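Local coordinates for CrtC domain-containing protein (Fusarium vanettenii 77-13-4, PDB 7A0Q), which is a kievitone hydratase, a lyase that probably detoxifies the plant isoflavonoid kievitone by adding water to it, at residues G164-G169 with T173-L178; T267-R272 with D296-S301. All coordinates share one frame; numbering follows the deposited sequence.

Contact 1 (G164-G169 with T173-L178); sequences GTFQFG and TWEFGL
Thr173 is the hub of this contact, meeting Thr165, Phe166 and Phe168 on the neighbouring strand. Its CG2 sits over the middle of the Phe166 ring, 3.5 Å from the ring centroid and 14° off the normal, a CH-pi contact. Phe166 can offer that face because its CG stands between the backbone N and the carbonyl carbon (chi1 64°), laying the ring alongside Thr173. At about a right angle to that approach, Phe168 brings its CB to 3.5 Å of Thr173 CG2. At the edge of the Phe166 ring, in its plane, Glu175 OE1 approaches CE1 to 3.5 Å; this oxygen takes a hydrogen bond from Trp236 of the second domain, whose ring also meets Phe166 and Phe168. Thr173 OG1 is held by Gln208 and Trp209 O.

The Thr165 and Trp174 face is looser: both are partly exposed, while Thr173 is buried and touched by two phenylalanines. Thr165 OG1 donates to Thr173 O (2.8 Å) and lies above the rim of the indole, which the Trp209 ring also meets.

Between the faces, Thr173 N bonds almost straight to Phe166 O (2.9 Å, 179°) and Glu175 N to Gly164 O. Thr173 O accepts Phe166 N and Thr165 OG1 from opposite faces of its carbonyl plane. Strands so paired across a short turn make an antiparallel beta hairpin, here in the CrtC N-terminal lipocalin domain.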
ATOM      1  N   GLY A 164     -11.708  -2.472  11.187  1.00 13.49           N
ATOM      2  CA  GLY A 164     -11.493  -1.465  10.164  1.00 12.80           C
ATOM      3  C   GLY A 164     -11.034  -0.121  10.675  1.00 13.08           C
ATOM      4  O   GLY A 164     -10.843   0.788   9.860  1.00 13.25           O
ATOM      5  N   THR A 165     -10.849   0.039  11.993  1.00 13.65           N
ATOM      6  CA  THR A 165     -10.470   1.329  12.563  1.00 13.79           C
ATOM      7  C   THR A 165      -9.476   1.132  13.702  1.00 13.93           C
ATOM      8  O   THR A 165      -9.481   0.106  14.382  1.00 14.24           O
ATOM      9  CB  THR A 165     -11.716   2.101  13.051  1.00 14.96           C
ATOM     10  OG1 THR A 165     -11.340   3.402  13.529  1.00 14.29           O
ATOM     11  CG2 THR A 165     -12.452   1.325  14.156  1.00 14.86           C
ATOM     12  N   PHE A 166      -8.607   2.126  13.893  1.00 13.15           N
ATOM     13  CA  PHE A 166      -7.675   2.095  15.023  1.00 12.36           C
ATOM     14  C   PHE A 166      -7.179   3.516  15.291  1.00 13.97           C
ATOM     15  O   PHE A 166      -7.411   4.440  14.506  1.00 13.61           O
ATOM     16  CB  PHE A 166      -6.515   1.105  14.779  1.00 12.68           C
ATOM     17  CG  PHE A 166      -5.609   1.455  13.617  1.00 13.78           C
ATOM     18  CD1 PHE A 166      -5.904   1.008  12.329  1.00 13.23           C
ATOM     19  CD2 PHE A 166      -4.431   2.180  13.816  1.00 15.06           C
ATOM     20  CE1 PHE A 166      -5.060   1.304  11.262  1.00 16.27           C
ATOM     21  CE2 PHE A 166      -3.588   2.475  12.758  1.00 15.34           C
ATOM     22  CZ  PHE A 166      -3.901   2.033  11.465  1.00 14.03           C
ATOM     23  N   GLN A 167      -6.514   3.687  16.439  1.00 14.53           N
ATOM     24  CA  GLN A 167      -6.007   4.999  16.834  1.00 15.49           C
ATOM     25  C   GLN A 167      -4.749   5.356  16.041  1.00 13.58           C
ATOM     26  O   GLN A 167      -3.804   4.564  15.969  1.00 14.31           O
ATOM     27  CB  GLN A 167      -5.713   5.018  18.337  1.00 14.98           C
ATOM     28  CG  GLN A 167      -5.404   6.410  18.877  1.00 16.60           C
ATOM     29  CD  GLN A 167      -6.657   7.167  19.256  1.00 20.23           C
ATOM     30  OE1 GLN A 167      -7.769   6.715  18.980  1.00 18.92           O
ATOM     31  NE2 GLN A 167      -6.489   8.317  19.915  1.00 21.70           N
ATOM     32  N   PHE A 168      -4.734   6.555  15.446  1.00 15.42           N
ATOM     33  CA  PHE A 168      -3.690   6.951  14.491  1.00 16.12           C
ATOM     34  C   PHE A 168      -3.430   8.437  14.681  1.00 19.62           C
ATOM     35  O   PHE A 168      -4.202   9.273  14.202  1.00 21.11           O
ATOM     36  CB  PHE A 168      -4.132   6.648  13.063  1.00 15.01           C
ATOM     37  CG  PHE A 168      -3.079   6.897  12.007  1.00 16.87           C
ATOM     38  CD1 PHE A 168      -1.984   6.070  11.891  1.00 17.28           C
ATOM     39  CD2 PHE A 168      -3.225   7.939  11.095  1.00 21.29           C
ATOM     40  CE1 PHE A 168      -1.028   6.271  10.915  1.00 18.53           C
ATOM     41  CE2 PHE A 168      -2.273   8.147  10.097  1.00 19.35           C
ATOM     42  CZ  PHE A 168      -1.172   7.311  10.012  1.00 17.54           C
ATOM     43  N   GLY A 169      -2.342   8.761  15.369  1.00 19.63           N
ATOM     44  CA  GLY A 169      -2.118  10.134  15.767  1.00 26.38           C
ATOM     45  C   GLY A 169      -3.009  10.494  16.936  1.00 21.81           C
ATOM     46  O   GLY A 169      -3.288   9.651  17.795  1.00 24.06           O
ATOM     47  N   THR A 173      -8.161   6.552  12.671  1.00 13.89           N
ATOM     48  CA  THR A 173      -8.118   6.289  11.243  1.00 14.51           C
ATOM     49  C   THR A 173      -9.032   5.118  10.924  1.00 13.43           C
ATOM     50  O   THR A 173      -9.349   4.285  11.778  1.00 14.17           O
ATOM     51  CB  THR A 173      -6.694   6.002  10.735  1.00 15.28           C
ATOM     52  OG1 THR A 173      -6.672   6.123   9.298  1.00 16.55           O
ATOM     53  CG2 THR A 173      -6.234   4.598  11.119  1.00 15.06           C
ATOM     54  N   TRP A 174      -9.477   5.092   9.672  1.00 12.60           N
ATOM     55  CA  TRP A 174     -10.252   3.987   9.122  1.00 14.55           C
ATOM     56  C   TRP A 174      -9.488   3.492   7.913  1.00 13.38           C
ATOM     57  O   TRP A 174      -9.083   4.299   7.079  1.00 14.47           O
ATOM     58  CB  TRP A 174     -11.664   4.436   8.709  1.00 12.57           C
ATOM     59  CG  TRP A 174     -12.516   4.805   9.879  1.00 15.07           C
ATOM     60  CD1 TRP A 174     -13.394   4.000  10.535  1.00 15.25           C
ATOM     61  CD2 TRP A 174     -12.555   6.072  10.538  1.00 21.20           C
ATOM     62  NE1 TRP A 174     -13.981   4.687  11.579  1.00 18.31           N
ATOM     63  CE2 TRP A 174     -13.483   5.963  11.597  1.00 21.00           C
ATOM     64  CE3 TRP A 174     -11.890   7.290  10.341  1.00 23.45           C
ATOM     65  CZ2 TRP A 174     -13.769   7.029  12.455  1.00 23.67           C
ATOM     66  CZ3 TRP A 174     -12.174   8.350  11.201  1.00 27.57           C
ATOM     67  CH2 TRP A 174     -13.108   8.208  12.241  1.00 26.29           C
ATOM     68  N   GLU A 175      -9.246   2.181   7.842  1.00 11.72           N
ATOM     69  CA  GLU A 175      -8.396   1.660   6.778  1.00 12.96           C
ATOM     70  C   GLU A 175      -8.788   0.232   6.425  1.00 12.55           C
ATOM     71  O   GLU A 175      -8.943  -0.610   7.313  1.00 14.65           O
ATOM     72  CB  GLU A 175      -6.913   1.702   7.195  1.00 12.18           C
ATOM     73  CG  GLU A 175      -5.947   1.197   6.098  1.00 15.18           C
ATOM     74  CD  GLU A 175      -4.581   0.772   6.637  1.00 14.49           C
ATOM     75  OE1 GLU A 175      -4.413   0.659   7.876  1.00 14.39           O
ATOM     76  OE2 GLU A 175      -3.672   0.520   5.820  1.00 14.21           O
ATOM     77  N   PHE A 176      -8.922  -0.050   5.122  1.00 12.49           N
ATOM     78  CA  PHE A 176      -9.041  -1.428   4.662  1.00 12.71           C
ATOM     79  C   PHE A 176      -8.132  -1.657   3.461  1.00 12.28           C
ATOM     80  O   PHE A 176      -7.840  -0.743   2.685  1.00 13.80           O
ATOM     81  CB  PHE A 176     -10.500  -1.831   4.333  1.00 12.62           C
ATOM     82  CG  PHE A 176     -11.145  -1.043   3.213  1.00 12.20           C
ATOM     83  CD1 PHE A 176     -11.909   0.093   3.492  1.00 14.00           C
ATOM     84  CD2 PHE A 176     -11.055  -1.476   1.901  1.00 14.46           C
ATOM     85  CE1 PHE A 176     -12.533   0.798   2.485  1.00 16.41           C
ATOM     86  CE2 PHE A 176     -11.681  -0.762   0.884  1.00 14.22           C
ATOM     87  CZ  PHE A 176     -12.412   0.373   1.180  1.00 14.07           C
ATOM     88  N   GLY A 177      -7.663  -2.891   3.350  1.00 13.53           N
ATOM     89  CA  GLY A 177      -6.843  -3.319   2.227  1.00 14.16           C
ATOM     90  C   GLY A 177      -7.570  -4.401   1.453  1.00 17.52           C
ATOM     91  O   GLY A 177      -8.223  -5.263   2.044  1.00 15.85           O
ATOM     92  N   LEU A 178      -7.460  -4.345   0.128  1.00 14.96           N
ATOM     93  CA  LEU A 178      -7.957  -5.404  -0.742  1.00 13.98           C
ATOM     94  C   LEU A 178      -6.718  -6.038  -1.355  1.00 13.83           C
ATOM     95  O   LEU A 178      -6.136  -5.471  -2.291  1.00 14.66           O
ATOM     96  CB  LEU A 178      -8.878  -4.834  -1.827  1.00 14.65           C
ATOM     97  CG  LEU A 178     -10.019  -3.973  -1.276  1.00 17.30           C
ATOM     98  CD1 LEU A 178     -10.862  -3.330  -2.380  1.00 18.29           C
ATOM     99  CD2 LEU A 178     -10.885  -4.772  -0.308  1.00 19.97           C
TER

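Contact 2 (T267-R272 with D296-S301); sequences TPIYKR and DFKLSS. With NAG (2-acetamido-2-deoxy-beta-D-glucopyranose), chain C.
Arg272 and Ser301 make the polar link across this contact. Arg272 NH2 donates to Ser301 O at 3.1 Å with an N-H...O angle of 166°; the acceptor lies close to the guanidinium plane, and the donor lies in the carbonyl plane on a lone pair. A bend at chi3 (-53°) turns the guanidinium toward that carbonyl. A water spans the same two residues, donating to Ser301 O and accepting a weak bond from Arg272 NH1. Arg272 NE forms a salt bridge with Asp286, whose carboxylate also accepts from Ser300 OG, so one acidic group ties both segments together.

Asp286 belongs to strand 282-291, which runs between strands 259-275 and 295-308 in the eight-stranded antiparallel barrel of the lipocalin-like domain. The contact therefore reaches across an intervening strand, by side chains instead of backbone pairing.

Nonpolar contact is sparse: Ile269 CD1 meets Lys298 CE at 4.0 Å, the two chains crossing at about a right angle. Bends at chi2, chi3 and chi4 carry the lysine forward along its own strand, where NZ donates to Ser300 OG (3.2 Å).

Carbohydrate contact falls to Tyr270 and Pro268. NAG C6, part of a glycan attached to the protein, lies 3.5 Å from Tyr270 CE1, while its O6 is 3.9 Å from Pro268 CG.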
ATOM      1  N   THR A 267      12.469  -4.012  14.366  1.00 20.58           N
ATOM      2  CA  THR A 267      13.894  -3.675  14.398  1.00 22.70           C
ATOM      3  C   THR A 267      14.323  -3.169  13.031  1.00 19.59           C
ATOM      4  O   THR A 267      14.413  -3.970  12.078  1.00 22.88           O
ATOM      5  CB  THR A 267      14.746  -4.873  14.802  1.00 24.53           C
ATOM      6  OG1 THR A 267      14.356  -5.320  16.104  1.00 24.35           O
ATOM      7  CG2 THR A 267      16.233  -4.474  14.841  1.00 27.50           C
ATOM      8  N   PRO A 268      14.585  -1.875  12.877  1.00 22.44           N
ATOM      9  CA  PRO A 268      15.157  -1.392  11.617  1.00 22.04           C
ATOM     10  C   PRO A 268      16.661  -1.627  11.607  1.00 25.70           C
ATOM     11  O   PRO A 268      17.349  -1.423  12.612  1.00 28.21           O
ATOM     12  CB  PRO A 268      14.818   0.101  11.633  1.00 23.35           C
ATOM     13  CG  PRO A 268      14.844   0.449  13.108  1.00 27.62           C
ATOM     14  CD  PRO A 268      14.396  -0.790  13.858  1.00 24.01           C
ATOM     15  N   ILE A 269      17.171  -2.066  10.462  1.00 25.19           N
ATOM     16  CA  ILE A 269      18.568  -2.460  10.329  1.00 25.53           C
ATOM     17  C   ILE A 269      19.234  -1.541   9.319  1.00 27.59           C
ATOM     18  O   ILE A 269      18.740  -1.378   8.196  1.00 25.22           O
ATOM     19  CB  ILE A 269      18.698  -3.936   9.920  1.00 21.91           C
ATOM     20  CG1 ILE A 269      18.074  -4.824  10.999  1.00 24.71           C
ATOM     21  CG2 ILE A 269      20.166  -4.317   9.729  1.00 26.48           C
ATOM     22  CD1 ILE A 269      17.825  -6.239  10.570  1.00 26.74           C
ATOM     23  N   TYR A 270      20.351  -0.933   9.725  1.00 29.71           N
ATOM     24  CA  TYR A 270      20.999   0.103   8.932  1.00 30.21           C
ATOM     25  C   TYR A 270      22.343  -0.344   8.361  1.00 30.01           C
ATOM     26  O   TYR A 270      23.165   0.503   7.995  1.00 32.63           O
ATOM     27  CB  TYR A 270      21.174   1.375   9.761  1.00 34.11           C
ATOM     28  CG  TYR A 270      19.891   2.114  10.094  1.00 29.60           C
ATOM     29  CD1 TYR A 270      19.099   1.722  11.168  1.00 28.93           C
ATOM     30  CD2 TYR A 270      19.485   3.216   9.351  1.00 29.25           C
ATOM     31  CE1 TYR A 270      17.933   2.408  11.489  1.00 26.53           C
ATOM     32  CE2 TYR A 270      18.324   3.905   9.662  1.00 29.80           C
ATOM     33  CZ  TYR A 270      17.552   3.496  10.729  1.00 29.34           C
ATOM     34  OH  TYR A 270      16.400   4.185  11.033  1.00 33.15           O
ATOM     35  N   LYS A 271      22.591  -1.654   8.273  1.00 30.32           N
ATOM     36  CA  LYS A 271      23.754  -2.120   7.524  1.00 31.49           C
ATOM     37  C   LYS A 271      23.712  -1.599   6.095  1.00 37.51           C
ATOM     38  O   LYS A 271      24.740  -1.192   5.542  1.00 35.98           O
ATOM     39  CB  LYS A 271      23.826  -3.647   7.533  1.00 32.12           C
ATOM     40  CG  LYS A 271      24.115  -4.268   8.890  1.00 33.98           C
ATOM     41  CD  LYS A 271      23.499  -5.658   8.998  1.00 46.94           C
ATOM     42  CE  LYS A 271      24.563  -6.750   9.010  1.00 56.14           C
ATOM     43  NZ  LYS A 271      23.962  -8.113   9.125  1.00 55.42           N
ATOM     44  N   ARG A 272      22.526  -1.590   5.491  1.00 31.26           N
ATOM     45  CA  ARG A 272      22.283  -0.988   4.188  1.00 29.62           C
ATOM     46  C   ARG A 272      21.321   0.175   4.366  1.00 30.26           C
ATOM     47  O   ARG A 272      20.349   0.077   5.122  1.00 26.90           O
ATOM     48  CB  ARG A 272      21.689  -1.988   3.202  1.00 29.53           C
ATOM     49  CG  ARG A 272      22.456  -3.287   3.059  1.00 30.84           C
ATOM     50  CD  ARG A 272      21.893  -4.121   1.920  1.00 32.86           C
ATOM     51  NE  ARG A 272      20.454  -4.325   2.055  1.00 37.62           N
ATOM     52  CZ  ARG A 272      19.594  -4.277   1.042  1.00 38.06           C
ATOM     53  NH1 ARG A 272      20.027  -4.031  -0.186  1.00 33.44           N
ATOM     54  NH2 ARG A 272      18.299  -4.477   1.256  1.00 30.38           N
ATOM     55  N   ASP A 296       8.288 -14.922  12.937  0.56 25.76           N
ATOM     56  CA  ASP A 296       9.298 -13.881  12.835  0.56 26.74           C
ATOM     57  C   ASP A 296       9.807 -13.828  11.405  0.56 27.28           C
ATOM     58  O   ASP A 296       9.790 -14.825  10.680  0.56 26.47           O
ATOM     59  CB  ASP A 296      10.463 -14.072  13.835  0.56 30.60           C
ATOM     60  CG  ASP A 296      11.049 -15.467  13.817  0.56 32.71           C
ATOM     61  OD1 ASP A 296      11.013 -16.136  12.766  0.56 35.99           O
ATOM     62  OD2 ASP A 296      11.563 -15.900  14.868  0.56 38.95           O
ATOM     63  N   PHE A 297      10.232 -12.638  10.999  1.00 23.47           N
ATOM     64  CA  PHE A 297      10.522 -12.355   9.602  1.00 22.87           C
ATOM     65  C   PHE A 297      11.762 -11.489   9.475  1.00 22.20           C
ATOM     66  O   PHE A 297      11.995 -10.596  10.294  1.00 24.19           O
ATOM     67  CB  PHE A 297       9.328 -11.661   8.926  1.00 25.19           C
ATOM     68  CG  PHE A 297       8.029 -12.387   9.121  1.00 25.69           C
ATOM     69  CD1 PHE A 297       7.617 -13.345   8.213  1.00 29.91           C
ATOM     70  CD2 PHE A 297       7.245 -12.144  10.244  1.00 25.97           C
ATOM     71  CE1 PHE A 297       6.426 -14.036   8.403  1.00 31.90           C
ATOM     72  CE2 PHE A 297       6.060 -12.830  10.445  1.00 29.41           C
ATOM     73  CZ  PHE A 297       5.645 -13.770   9.527  1.00 25.34           C
ATOM     74  N   LYS A 298      12.545 -11.763   8.430  1.00 22.28           N
ATOM     75  CA  LYS A 298      13.715 -10.980   8.055  1.00 25.08           C
ATOM     76  C   LYS A 298      13.423 -10.402   6.677  1.00 22.50           C
ATOM     77  O   LYS A 298      13.293 -11.154   5.709  1.00 23.75           O
ATOM     78  CB  LYS A 298      14.969 -11.858   8.034  1.00 28.18           C
ATOM     79  CG  LYS A 298      16.213 -11.175   7.503  1.00 38.31           C
ATOM     80  CD  LYS A 298      16.661 -10.020   8.390  1.00 41.97           C
ATOM     81  CE  LYS A 298      16.863  -8.742   7.582  1.00 37.57           C
ATOM     82  NZ  LYS A 298      17.616  -8.975   6.306  1.00 45.16           N
ATOM     83  N   LEU A 299      13.306  -9.079   6.587  1.00 22.04           N
ATOM     84  CA  LEU A 299      12.812  -8.418   5.386  1.00 22.89           C
ATOM     85  C   LEU A 299      13.891  -7.524   4.783  1.00 23.14           C
ATOM     86  O   LEU A 299      14.669  -6.896   5.507  1.00 20.95           O
ATOM     87  CB  LEU A 299      11.549  -7.598   5.704  1.00 20.66           C
ATOM     88  CG  LEU A 299      10.512  -8.295   6.597  1.00 21.22           C
ATOM     89  CD1 LEU A 299      10.628  -7.899   8.083  1.00 22.46           C
ATOM     90  CD2 LEU A 299       9.087  -8.054   6.066  1.00 21.34           C
ATOM     91  N   SER A 300      13.927  -7.458   3.452  1.00 22.81           N
ATOM     92  CA  SER A 300      14.977  -6.725   2.753  1.00 26.69           C
ATOM     93  C   SER A 300      14.395  -5.954   1.583  1.00 22.16           C
ATOM     94  O   SER A 300      13.650  -6.515   0.775  1.00 21.87           O
ATOM     95  CB  SER A 300      16.069  -7.674   2.252  1.00 26.82           C
ATOM     96  OG  SER A 300      16.605  -8.411   3.333  1.00 29.63           O
ATOM     97  N   SER A 301      14.752  -4.680   1.485  1.00 21.24           N
ATOM     98  CA  SER A 301      14.337  -3.902   0.330  1.00 21.19           C
ATOM     99  C   SER A 301      15.000  -4.455  -0.929  1.00 24.79           C
ATOM    100  O   SER A 301      16.182  -4.816  -0.922  1.00 26.22           O
ATOM    101  CB  SER A 301      14.682  -2.429   0.525  1.00 22.30           C
ATOM    102  OG  SER A 301      14.168  -1.651  -0.544  1.00 23.99           O
TER
HETATM  103  C1  NAG C   2      15.319   6.496  15.244  1.00 24.01           C
HETATM  104  C2  NAG C   2      15.890   7.012  16.556  1.00 28.02           C
HETATM  105  C3  NAG C   2      17.404   6.850  16.563  1.00 31.40           C
HETATM  106  C4  NAG C   2      17.782   5.409  16.244  1.00 26.75           C
HETATM  107  C5  NAG C   2      17.074   4.926  14.975  1.00 28.38           C
HETATM  108  C6  NAG C   2      17.247   3.444  14.740  1.00 31.66           C
HETATM  109  C7  NAG C   2      14.415   8.765  17.437  1.00 29.05           C
HETATM  110  C8  NAG C   2      14.186  10.237  17.567  1.00 31.19           C
HETATM  111  N2  NAG C   2      15.518   8.401  16.773  1.00 29.75           N
HETATM  112  O3  NAG C   2      17.900   7.207  17.850  1.00 36.60           O
HETATM  113  O4  NAG C   2      19.190   5.301  16.060  1.00 29.71           O
HETATM  114  O5  NAG C   2      15.661   5.155  15.083  1.00 29.54           O
HETATM  115  O6  NAG C   2      16.600   2.689  15.755  1.00 39.30           O
HETATM  116  O7  NAG C   2      13.636   7.939  17.912  1.00 35.90           O
HETATM  117  O   HOH W   1      18.635  -5.767  -2.502  1.00 42.55           O

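In the fold
Contact 1 closes a hairpin of the N-terminal lipocalin domain, whereas contact 2 lies on the barrel of the lipocalin-like domain that follows it in the chain. Their centres are 25 Å apart and their nearest atoms about 15 Å, without touching. Contact 1 nevertheless reaches the second domain through Trp236 and Phe249, which belong to strands of the same barrel as contact 2. An imidazole, probably from the crystallisation liquor, lies about 4 Å from the side chain of Glu175 and may mark a pocket there. Contact 2 is nearer the surface, its centre 19 Å from that of the chain against 13 Å for contact 1, and borders an attached glycan.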